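Local coordinates for protein CmeC (Campylobacter jejuni, PDB 4MT4) that probably serves as the trimeric outer membrane channel through which a multidrug efflux system expels its substrates, at residues Tyr383-Tyr397 with Tyr414-Phe428. Numbering follows the deposited sequence.
Sequences YDNAQASEQSYKRIY and YLEARQNWLNAAVAF
Tyr397 enters the facing helix as a knob among Tyr414, Ala417, Arg418 and Trp421, a knob-into-hole fit in the antiparallel helical hairpin of an outer membrane factor. The hairpin lies in the long alpha-helical barrel, and the axes of the two segments come within 8.4 Å with their directions 160° apart. The Tyr397 side chain leaves its helix with CG opposite the backbone N, which carries the ring across to Trp421, where Tyr397 CD2 lies 3.5 Å from Trp421 CE3. The planes differ by 27°, but the rings are slid apart and barely overlap. Toward Tyr414 the slide is similar, and the three rings form an aromatic cluster. Arg418 lies alongside Tyr397, its CB 3.7 Å from Tyr397 CE1, while its NH2 is hydrogen-bonded to Ala179 O on helix 129-195.

The extended chain of Lys394 runs over one face of the Trp421 indole; a CH-pi contact places Lys394 CB over the face of the five-membered ring. At the indole edge, Trp421 NE1 donates a straight but weak bond to Glu390 OE2, 3.4 Å long, with carboxylate and ring nearly coplanar. Nearer Phe428, Ala424 CB packs 3.7 Å from Glu390 CA. Phe428 then turns its edge to the face of Tyr383 in a T-shaped pair, planes at 73°, while Gln387 lies over one Phe428 face and Ala386 CB meets that ring's edge. Away from this interface, Arg395 forms a salt bridge with Glu201 of a neighbouring subunit. Two waters stitch the backbones together: one donates to Ala386 O and Ala424 O, the other to Tyr393 O at 2.7 Å and Ala417 O at 2.6 Å.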
ATOM      1  N   TYR B 383      -7.393 -22.585  26.126  1.00 49.74           N
ATOM      2  CA  TYR B 383      -7.757 -23.903  25.616  1.00 57.35           C
ATOM      3  C   TYR B 383      -8.435 -24.728  26.704  1.00 58.78           C
ATOM      4  O   TYR B 383      -9.478 -25.340  26.474  1.00 44.11           O
ATOM      5  CB  TYR B 383      -6.522 -24.637  25.091  1.00 49.94           C
ATOM      6  CG  TYR B 383      -6.836 -25.802  24.179  1.00 60.02           C
ATOM      7  CD1 TYR B 383      -7.196 -27.041  24.697  1.00 56.33           C
ATOM      8  CD2 TYR B 383      -6.766 -25.663  22.800  1.00 54.65           C
ATOM      9  CE1 TYR B 383      -7.482 -28.108  23.863  1.00 49.34           C
ATOM     10  CE2 TYR B 383      -7.049 -26.724  21.960  1.00 63.90           C
ATOM     11  CZ  TYR B 383      -7.406 -27.943  22.496  1.00 60.27           C
ATOM     12  OH  TYR B 383      -7.688 -29.001  21.660  1.00 66.84           O
ATOM     13  N   ASP B 384      -7.835 -24.731  27.892  1.00 48.66           N
ATOM     14  CA  ASP B 384      -8.385 -25.460  29.028  1.00 60.19           C
ATOM     15  C   ASP B 384      -9.680 -24.820  29.517  1.00 56.08           C
ATOM     16  O   ASP B 384     -10.608 -25.513  29.930  1.00 56.03           O
ATOM     17  CB  ASP B 384      -7.370 -25.526  30.170  1.00 52.34           C
ATOM     18  CG  ASP B 384      -6.151 -26.358  29.817  1.00 60.91           C
ATOM     19  OD1 ASP B 384      -6.254 -27.204  28.905  1.00 56.50           O
ATOM     20  OD2 ASP B 384      -5.092 -26.172  30.454  1.00 66.38           O
ATOM     21  N   ASN B 385      -9.734 -23.492  29.469  1.00 59.05           N
ATOM     22  CA  ASN B 385     -10.922 -22.763  29.892  1.00 48.24           C
ATOM     23  C   ASN B 385     -12.112 -23.034  28.980  1.00 61.79           C
ATOM     24  O   ASN B 385     -13.204 -23.351  29.447  1.00 57.81           O
ATOM     25  CB  ASN B 385     -10.644 -21.261  29.940  1.00 55.65           C
ATOM     26  CG  ASN B 385      -9.543 -20.899  30.919  1.00 61.93           C
ATOM     27  OD1 ASN B 385      -8.646 -20.119  30.598  1.00 67.28           O
ATOM     28  ND2 ASN B 385      -9.604 -21.467  32.117  1.00 67.86           N
ATOM     29  N   ALA B 386     -11.890 -22.913  27.675  1.00 56.68           N
ATOM     30  CA  ALA B 386     -12.957 -23.088  26.694  1.00 53.08           C
ATOM     31  C   ALA B 386     -13.437 -24.535  26.632  1.00 50.19           C
ATOM     32  O   ALA B 386     -14.601 -24.799  26.334  1.00 44.22           O
ATOM     33  CB  ALA B 386     -12.491 -22.628  25.321  1.00 49.91           C
ATOM     34  N   GLN B 387     -12.535 -25.470  26.912  1.00 49.97           N
ATOM     35  CA  GLN B 387     -12.884 -26.885  26.915  1.00 48.01           C
ATOM     36  C   GLN B 387     -13.761 -27.217  28.114  1.00 57.80           C
ATOM     37  O   GLN B 387     -14.770 -27.912  27.986  1.00 49.19           O
ATOM     38  CB  GLN B 387     -11.627 -27.754  26.928  1.00 44.76           C
ATOM     39  CG  GLN B 387     -11.902 -29.241  26.778  1.00 53.13           C
ATOM     40  CD  GLN B 387     -10.635 -30.075  26.797  1.00 65.02           C
ATOM     41  OE1 GLN B 387      -9.769 -29.889  27.651  1.00 68.25           O
ATOM     42  NE2 GLN B 387     -10.517 -30.994  25.845  1.00 56.37           N
ATOM     43  N   ALA B 388     -13.370 -26.715  29.281  1.00 53.11           N
ATOM     44  CA  ALA B 388     -14.128 -26.945  30.506  1.00 55.63           C
ATOM     45  C   ALA B 388     -15.469 -26.220  30.458  1.00 59.27           C
ATOM     46  O   ALA B 388     -16.478 -26.734  30.938  1.00 48.52           O
ATOM     47  CB  ALA B 388     -13.325 -26.505  31.718  1.00 49.85           C
ATOM     48  N   SER B 389     -15.469 -25.026  29.873  1.00 52.54           N
ATOM     49  CA  SER B 389     -16.690 -24.240  29.726  1.00 45.82           C
ATOM     50  C   SER B 389     -17.705 -24.970  28.852  1.00 54.41           C
ATOM     51  O   SER B 389     -18.887 -25.040  29.184  1.00 53.14           O
ATOM     52  CB  SER B 389     -16.380 -22.865  29.129  1.00 54.79           C
ATOM     53  OG  SER B 389     -17.572 -22.153  28.841  1.00 46.55           O
ATOM     54  N   GLU B 390     -17.231 -25.519  27.738  1.00 44.97           N
ATOM     55  CA  GLU B 390     -18.086 -26.248  26.809  1.00 55.09           C
ATOM     56  C   GLU B 390     -18.655 -27.513  27.451  1.00 56.12           C
ATOM     57  O   GLU B 390     -19.805 -27.880  27.202  1.00 47.38           O
ATOM     58  CB  GLU B 390     -17.306 -26.598  25.537  1.00 48.07           C
ATOM     59  CG  GLU B 390     -18.095 -27.404  24.516  1.00 46.08           C
ATOM     60  CD  GLU B 390     -17.839 -28.894  24.624  1.00 72.30           C
ATOM     61  OE1 GLU B 390     -16.695 -29.284  24.943  1.00 73.00           O
ATOM     62  OE2 GLU B 390     -18.784 -29.677  24.392  1.00 72.14           O
ATOM     63  N   GLN B 391     -17.850 -28.171  28.280  1.00 54.28           N
ATOM     64  CA  GLN B 391     -18.291 -29.382  28.962  1.00 61.25           C
ATOM     65  C   GLN B 391     -19.342 -29.076  30.023  1.00 55.40           C
ATOM     66  O   GLN B 391     -20.289 -29.838  30.207  1.00 51.66           O
ATOM     67  CB  GLN B 391     -17.105 -30.108  29.595  1.00 50.39           C
ATOM     68  CG  GLN B 391     -16.286 -30.909  28.599  1.00 62.78           C
ATOM     69  CD  GLN B 391     -17.137 -31.879  27.802  1.00 80.33           C
ATOM     70  OE1 GLN B 391     -17.693 -32.832  28.350  1.00 85.40           O
ATOM     71  NE2 GLN B 391     -17.259 -31.630  26.503  1.00 64.00           N
ATOM     72  N   SER B 392     -19.171 -27.958  30.718  1.00 50.43           N
ATOM     73  CA  SER B 392     -20.122 -27.560  31.747  1.00 44.75           C
ATOM     74  C   SER B 392     -21.468 -27.195  31.129  1.00 59.45           C
ATOM     75  O   SER B 392     -22.512 -27.654  31.589  1.00 57.92           O
ATOM     76  CB  SER B 392     -19.575 -26.389  32.562  1.00 43.80           C
ATOM     77  OG  SER B 392     -18.390 -26.760  33.242  1.00 58.10           O
ATOM     78  N   TYR B 393     -21.435 -26.380  30.078  1.00 48.05           N
ATOM     79  CA  TYR B 393     -22.653 -25.961  29.389  1.00 58.03           C
ATOM     80  C   TYR B 393     -23.346 -27.129  28.697  1.00 55.44           C
ATOM     81  O   TYR B 393     -24.552 -27.089  28.456  1.00 49.23           O
ATOM     82  CB  TYR B 393     -22.347 -24.862  28.366  1.00 40.06           C
ATOM     83  CG  TYR B 393     -22.252 -23.476  28.967  1.00 50.48           C
ATOM     84  CD1 TYR B 393     -23.387 -22.820  29.428  1.00 51.62           C
ATOM     85  CD2 TYR B 393     -21.030 -22.824  29.067  1.00 49.77           C
ATOM     86  CE1 TYR B 393     -23.306 -21.554  29.978  1.00 51.46           C
ATOM     87  CE2 TYR B 393     -20.940 -21.557  29.615  1.00 41.41           C
ATOM     88  CZ  TYR B 393     -22.080 -20.929  30.069  1.00 51.13           C
ATOM     89  OH  TYR B 393     -21.995 -19.668  30.615  1.00 55.21           O
ATOM     90  N   LYS B 394     -22.585 -28.169  28.377  1.00 44.37           N
ATOM     91  CA  LYS B 394     -23.158 -29.359  27.761  1.00 57.75           C
ATOM     92  C   LYS B 394     -23.918 -30.188  28.794  1.00 60.98           C
ATOM     93  O   LYS B 394     -25.017 -30.672  28.524  1.00 50.06           O
ATOM     94  CB  LYS B 394     -22.075 -30.213  27.103  1.00 43.03           C
ATOM     95  CG  LYS B 394     -22.614 -31.442  26.389  1.00 49.03           C
ATOM     96  CD  LYS B 394     -21.498 -32.345  25.894  1.00 64.41           C
ATOM     97  CE  LYS B 394     -22.064 -33.599  25.246  1.00 71.65           C
ATOM     98  NZ  LYS B 394     -20.997 -34.557  24.849  1.00 81.68           N
ATOM     99  N   ARG B 395     -23.326 -30.349  29.973  1.00 52.59           N
ATOM    100  CA  ARG B 395     -23.977 -31.072  31.061  1.00 68.90           C
ATOM    101  C   ARG B 395     -25.235 -30.338  31.506  1.00 61.89           C
ATOM    102  O   ARG B 395     -26.244 -30.960  31.830  1.00 56.98           O
ATOM    103  CB  ARG B 395     -23.023 -31.250  32.243  1.00 55.27           C
ATOM    104  CG  ARG B 395     -23.620 -32.018  33.417  1.00 64.06           C
ATOM    105  CD  ARG B 395     -24.087 -33.401  32.992  1.00 62.71           C
ATOM    106  NE  ARG B 395     -24.693 -34.145  34.092  1.00 75.81           N
ATOM    107  CZ  ARG B 395     -25.838 -34.817  33.999  1.00 71.10           C
ATOM    108  NH1 ARG B 395     -26.508 -34.839  32.854  1.00 61.11           N
ATOM    109  NH2 ARG B 395     -26.314 -35.469  35.052  1.00 65.48           N
ATOM    110  N   ILE B 396     -25.161 -29.011  31.522  1.00 57.73           N
ATOM    111  CA  ILE B 396     -26.315 -28.173  31.827  1.00 47.82           C
ATOM    112  C   ILE B 396     -27.439 -28.427  30.827  1.00 57.78           C
ATOM    113  O   ILE B 396     -28.605 -28.546  31.203  1.00 50.91           O
ATOM    114  CB  ILE B 396     -25.945 -26.676  31.817  1.00 46.28           C
ATOM    115  CG1 ILE B 396     -25.015 -26.346  32.987  1.00 47.31           C
ATOM    116  CG2 ILE B 396     -27.198 -25.814  31.883  1.00 41.38           C
ATOM    117  CD1 ILE B 396     -24.488 -24.928  32.970  1.00 40.89           C
ATOM    118  N   TYR B 397     -27.074 -28.519  29.551  1.00 53.83           N
ATOM    119  CA  TYR B 397     -28.041 -28.797  28.495  1.00 53.50           C
ATOM    120  C   TYR B 397     -28.659 -30.183  28.642  1.00 56.26           C
ATOM    121  O   TYR B 397     -29.862 -30.356  28.450  1.00 51.23           O
ATOM    122  CB  TYR B 397     -27.389 -28.675  27.117  1.00 45.84           C
ATOM    123  CG  TYR B 397     -28.213 -29.312  26.019  1.00 47.42           C
ATOM    124  CD1 TYR B 397     -29.365 -28.696  25.545  1.00 43.86           C
ATOM    125  CD2 TYR B 397     -27.847 -30.534  25.465  1.00 50.56           C
ATOM    126  CE1 TYR B 397     -30.126 -29.275  24.550  1.00 50.43           C
ATOM    127  CE2 TYR B 397     -28.604 -31.121  24.469  1.00 52.93           C
ATOM    128  CZ  TYR B 397     -29.742 -30.487  24.014  1.00 56.77           C
ATOM    129  OH  TYR B 397     -30.498 -31.067  23.020  1.00 72.17           O
ATOM    130  N   TYR B 414     -35.208 -23.858  28.103  1.00 43.49           N
ATOM    131  CA  TYR B 414     -34.585 -24.990  27.426  1.00 53.17           C
ATOM    132  C   TYR B 414     -33.820 -24.544  26.181  1.00 60.07           C
ATOM    133  O   TYR B 414     -32.696 -24.987  25.943  1.00 49.12           O
ATOM    134  CB  TYR B 414     -35.637 -26.036  27.055  1.00 43.48           C
ATOM    135  CG  TYR B 414     -35.121 -27.118  26.133  1.00 44.70           C
ATOM    136  CD1 TYR B 414     -34.115 -27.984  26.541  1.00 51.59           C
ATOM    137  CD2 TYR B 414     -35.646 -27.278  24.858  1.00 59.29           C
ATOM    138  CE1 TYR B 414     -33.641 -28.972  25.700  1.00 49.33           C
ATOM    139  CE2 TYR B 414     -35.180 -28.264  24.012  1.00 59.33           C
ATOM    140  CZ  TYR B 414     -34.177 -29.109  24.438  1.00 52.14           C
ATOM    141  OH  TYR B 414     -33.706 -30.096  23.601  1.00 76.52           O
ATOM    142  N   LEU B 415     -34.430 -23.661  25.396  1.00 53.00           N
ATOM    143  CA  LEU B 415     -33.794 -23.125  24.196  1.00 58.57           C
ATOM    144  C   LEU B 415     -32.549 -22.317  24.545  1.00 56.64           C
ATOM    145  O   LEU B 415     -31.562 -22.331  23.811  1.00 54.16           O
ATOM    146  CB  LEU B 415     -34.777 -22.255  23.409  1.00 48.89           C
ATOM    147  CG  LEU B 415     -35.990 -22.961  22.801  1.00 55.64           C
ATOM    148  CD1 LEU B 415     -36.865 -21.965  22.055  1.00 55.63           C
ATOM    149  CD2 LEU B 415     -35.556 -24.094  21.884  1.00 52.44           C
ATOM    150  N   GLU B 416     -32.612 -21.614  25.670  1.00 57.80           N
ATOM    151  CA  GLU B 416     -31.494 -20.805  26.140  1.00 52.86           C
ATOM    152  C   GLU B 416     -30.298 -21.672  26.519  1.00 63.40           C
ATOM    153  O   GLU B 416     -29.166 -21.378  26.139  1.00 62.01           O
ATOM    154  CB  GLU B 416     -31.919 -19.950  27.335  1.00 43.23           C
ATOM    155  CG  GLU B 416     -30.768 -19.251  28.041  1.00 65.88           C
ATOM    156  CD  GLU B 416     -31.221 -18.442  29.242  1.00 85.92           C
ATOM    157  OE1 GLU B 416     -32.356 -17.921  29.221  1.00 87.89           O
ATOM    158  OE2 GLU B 416     -30.440 -18.331  30.210  1.00 90.20           O
ATOM    159  N   ALA B 417     -30.557 -22.740  27.268  1.00 54.34           N
ATOM    160  CA  ALA B 417     -29.500 -23.644  27.708  1.00 63.56           C
ATOM    161  C   ALA B 417     -28.822 -24.306  26.513  1.00 55.31           C
ATOM    162  O   ALA B 417     -27.612 -24.533  26.516  1.00 47.49           O
ATOM    163  CB  ALA B 417     -30.063 -24.696  28.652  1.00 43.93           C
ATOM    164  N   ARG B 418     -29.621 -24.602  25.495  1.00 48.34           N
ATOM    165  CA  ARG B 418     -29.133 -25.204  24.263  1.00 56.24           C
ATOM    166  C   ARG B 418     -28.294 -24.216  23.451  1.00 64.31           C
ATOM    167  O   ARG B 418     -27.274 -24.583  22.868  1.00 41.79           O
ATOM    168  CB  ARG B 418     -30.316 -25.706  23.433  1.00 56.79           C
ATOM    169  CG  ARG B 418     -29.980 -26.178  22.033  1.00 66.08           C
ATOM    170  CD  ARG B 418     -31.256 -26.517  21.276  1.00 92.96           C
ATOM    171  NE  ARG B 418     -31.044 -26.602  19.836  1.00102.16           N
ATOM    172  CZ  ARG B 418     -30.841 -27.739  19.180  1.00102.01           C
ATOM    173  NH1 ARG B 418     -30.823 -28.890  19.839  1.00 98.19           N
ATOM    174  NH2 ARG B 418     -30.658 -27.724  17.868  1.00 91.49           N
ATOM    175  N   GLN B 419     -28.727 -22.959  23.426  1.00 51.65           N
ATOM    176  CA  GLN B 419     -27.999 -21.903  22.729  1.00 58.07           C
ATOM    177  C   GLN B 419     -26.658 -21.639  23.405  1.00 64.95           C
ATOM    178  O   GLN B 419     -25.662 -21.344  22.745  1.00 56.19           O
ATOM    179  CB  GLN B 419     -28.825 -20.615  22.687  1.00 59.81           C
ATOM    180  CG  GLN B 419     -28.153 -19.457  21.963  1.00 61.13           C
ATOM    181  CD  GLN B 419     -28.161 -19.630  20.457  1.00 73.64           C
ATOM    182  OE1 GLN B 419     -27.171 -20.057  19.862  1.00 64.77           O
ATOM    183  NE2 GLN B 419     -29.282 -19.295  19.830  1.00 81.49           N
ATOM    184  N   ASN B 420     -26.644 -21.753  24.730  1.00 52.74           N
ATOM    185  CA  ASN B 420     -25.431 -21.542  25.512  1.00 46.71           C
ATOM    186  C   ASN B 420     -24.373 -22.602  25.227  1.00 60.94           C
ATOM    187  O   ASN B 420     -23.184 -22.292  25.149  1.00 52.67           O
ATOM    188  CB  ASN B 420     -25.758 -21.518  27.006  1.00 42.14           C
ATOM    189  CG  ASN B 420     -26.511 -20.268  27.417  1.00 59.96           C
ATOM    190  OD1 ASN B 420     -26.472 -19.250  26.727  1.00 57.77           O
ATOM    191  ND2 ASN B 420     -27.197 -20.338  28.552  1.00 61.93           N
ATOM    192  N   TRP B 421     -24.808 -23.850  25.078  1.00 51.32           N
ATOM    193  CA  TRP B 421     -23.903 -24.939  24.722  1.00 55.94           C
ATOM    194  C   TRP B 421     -23.307 -24.696  23.340  1.00 54.17           C
ATOM    195  O   TRP B 421     -22.106 -24.875  23.131  1.00 47.44           O
ATOM    196  CB  TRP B 421     -24.629 -26.285  24.755  1.00 41.51           C
ATOM    197  CG  TRP B 421     -23.770 -27.445  24.330  1.00 49.13           C
ATOM    198  CD1 TRP B 421     -22.416 -27.559  24.468  1.00 50.28           C
ATOM    199  CD2 TRP B 421     -24.208 -28.650  23.687  1.00 65.35           C
ATOM    200  NE1 TRP B 421     -21.986 -28.759  23.955  1.00 49.75           N
ATOM    201  CE2 TRP B 421     -23.066 -29.447  23.470  1.00 67.51           C
ATOM    202  CE3 TRP B 421     -25.454 -29.132  23.275  1.00 52.42           C
ATOM    203  CZ2 TRP B 421     -23.134 -30.698  22.861  1.00 76.45           C
ATOM    204  CZ3 TRP B 421     -25.520 -30.375  22.670  1.00 66.71           C
ATOM    205  CH2 TRP B 421     -24.367 -31.144  22.469  1.00 70.05           C
ATOM    206  N   LEU B 422     -24.160 -24.290  22.403  1.00 46.17           N
ATOM    207  CA  LEU B 422     -23.731 -23.983  21.046  1.00 60.81           C
ATOM    208  C   LEU B 422     -22.675 -22.883  21.039  1.00 49.80           C
ATOM    209  O   LEU B 422     -21.652 -22.998  20.366  1.00 51.97           O
ATOM    210  CB  LEU B 422     -24.927 -23.563  20.190  1.00 55.80           C
ATOM    211  CG  LEU B 422     -24.625 -23.192  18.737  1.00 60.47           C
ATOM    212  CD1 LEU B 422     -24.100 -24.397  17.973  1.00 52.92           C
ATOM    213  CD2 LEU B 422     -25.859 -22.616  18.060  1.00 67.36           C
ATOM    214  N   ASN B 423     -22.931 -21.823  21.801  1.00 52.02           N
ATOM    215  CA  ASN B 423     -21.987 -20.719  21.929  1.00 47.53           C
ATOM    216  C   ASN B 423     -20.656 -21.185  22.504  1.00 56.91           C
ATOM    217  O   ASN B 423     -19.590 -20.788  22.033  1.00 50.47           O
ATOM    218  CB  ASN B 423     -22.579 -19.611  22.803  1.00 48.17           C
ATOM    219  CG  ASN B 423     -23.789 -18.949  22.168  1.00 62.06           C
ATOM    220  OD1 ASN B 423     -24.242 -19.358  21.100  1.00 66.92           O
ATOM    221  ND2 ASN B 423     -24.320 -17.926  22.828  1.00 58.33           N
ATOM    222  N   ALA B 424     -20.729 -22.036  23.521  1.00 52.28           N
ATOM    223  CA  ALA B 424     -19.536 -22.569  24.170  1.00 59.66           C
ATOM    224  C   ALA B 424     -18.785 -23.527  23.250  1.00 51.28           C
ATOM    225  O   ALA B 424     -17.559 -23.599  23.285  1.00 46.88           O
ATOM    226  CB  ALA B 424     -19.911 -23.265  25.471  1.00 49.20           C
ATOM    227  N   ALA B 425     -19.530 -24.258  22.429  1.00 44.03           N
ATOM    228  CA  ALA B 425     -18.930 -25.199  21.490  1.00 50.96           C
ATOM    229  C   ALA B 425     -18.189 -24.459  20.382  1.00 59.13           C
ATOM    230  O   ALA B 425     -17.083 -24.844  19.995  1.00 53.92           O
ATOM    231  CB  ALA B 425     -19.991 -26.115  20.901  1.00 39.78           C
ATOM    232  N   VAL B 426     -18.805 -23.394  19.878  1.00 52.08           N
ATOM    233  CA  VAL B 426     -18.193 -22.576  18.839  1.00 54.96           C
ATOM    234  C   VAL B 426     -16.968 -21.840  19.377  1.00 62.54           C
ATOM    235  O   VAL B 426     -15.930 -21.772  18.715  1.00 51.88           O
ATOM    236  CB  VAL B 426     -19.197 -21.554  18.263  1.00 55.09           C
ATOM    237  CG1 VAL B 426     -18.496 -20.538  17.376  1.00 49.09           C
ATOM    238  CG2 VAL B 426     -20.295 -22.271  17.490  1.00 41.68           C
ATOM    239  N   ALA B 427     -17.093 -21.304  20.587  1.00 53.35           N
ATOM    240  CA  ALA B 427     -16.002 -20.574  21.224  1.00 41.09           C
ATOM    241  C   ALA B 427     -14.783 -21.467  21.417  1.00 55.96           C
ATOM    242  O   ALA B 427     -13.649 -21.025  21.250  1.00 62.22           O
ATOM    243  CB  ALA B 427     -16.452 -19.998  22.559  1.00 48.06           C
ATOM    244  N   PHE B 428     -15.023 -22.729  21.757  1.00 52.98           N
ATOM    245  CA  PHE B 428     -13.934 -23.679  21.955  1.00 58.06           C
ATOM    246  C   PHE B 428     -13.252 -24.018  20.635  1.00 55.60           C
ATOM    247  O   PHE B 428     -12.037 -24.209  20.591  1.00 50.19           O
ATOM    248  CB  PHE B 428     -14.443 -24.957  22.625  1.00 46.75           C
ATOM    249  CG  PHE B 428     -13.371 -25.984  22.861  1.00 39.28           C
ATOM    250  CD1 PHE B 428     -12.161 -25.624  23.431  1.00 47.87           C
ATOM    251  CD2 PHE B 428     -13.578 -27.309  22.523  1.00 47.46           C
ATOM    252  CE1 PHE B 428     -11.175 -26.564  23.650  1.00 47.50           C
ATOM    253  CE2 PHE B 428     -12.597 -28.257  22.742  1.00 55.76           C
ATOM    254  CZ  PHE B 428     -11.393 -27.884  23.307  1.00 52.49           C
TER
HETATM  255  O   HOH W   1     -16.086 -22.838  25.204  1.00 42.78           O
HETATM  256  O   HOH W   2     -26.126 -24.915  28.609  1.00 40.76           O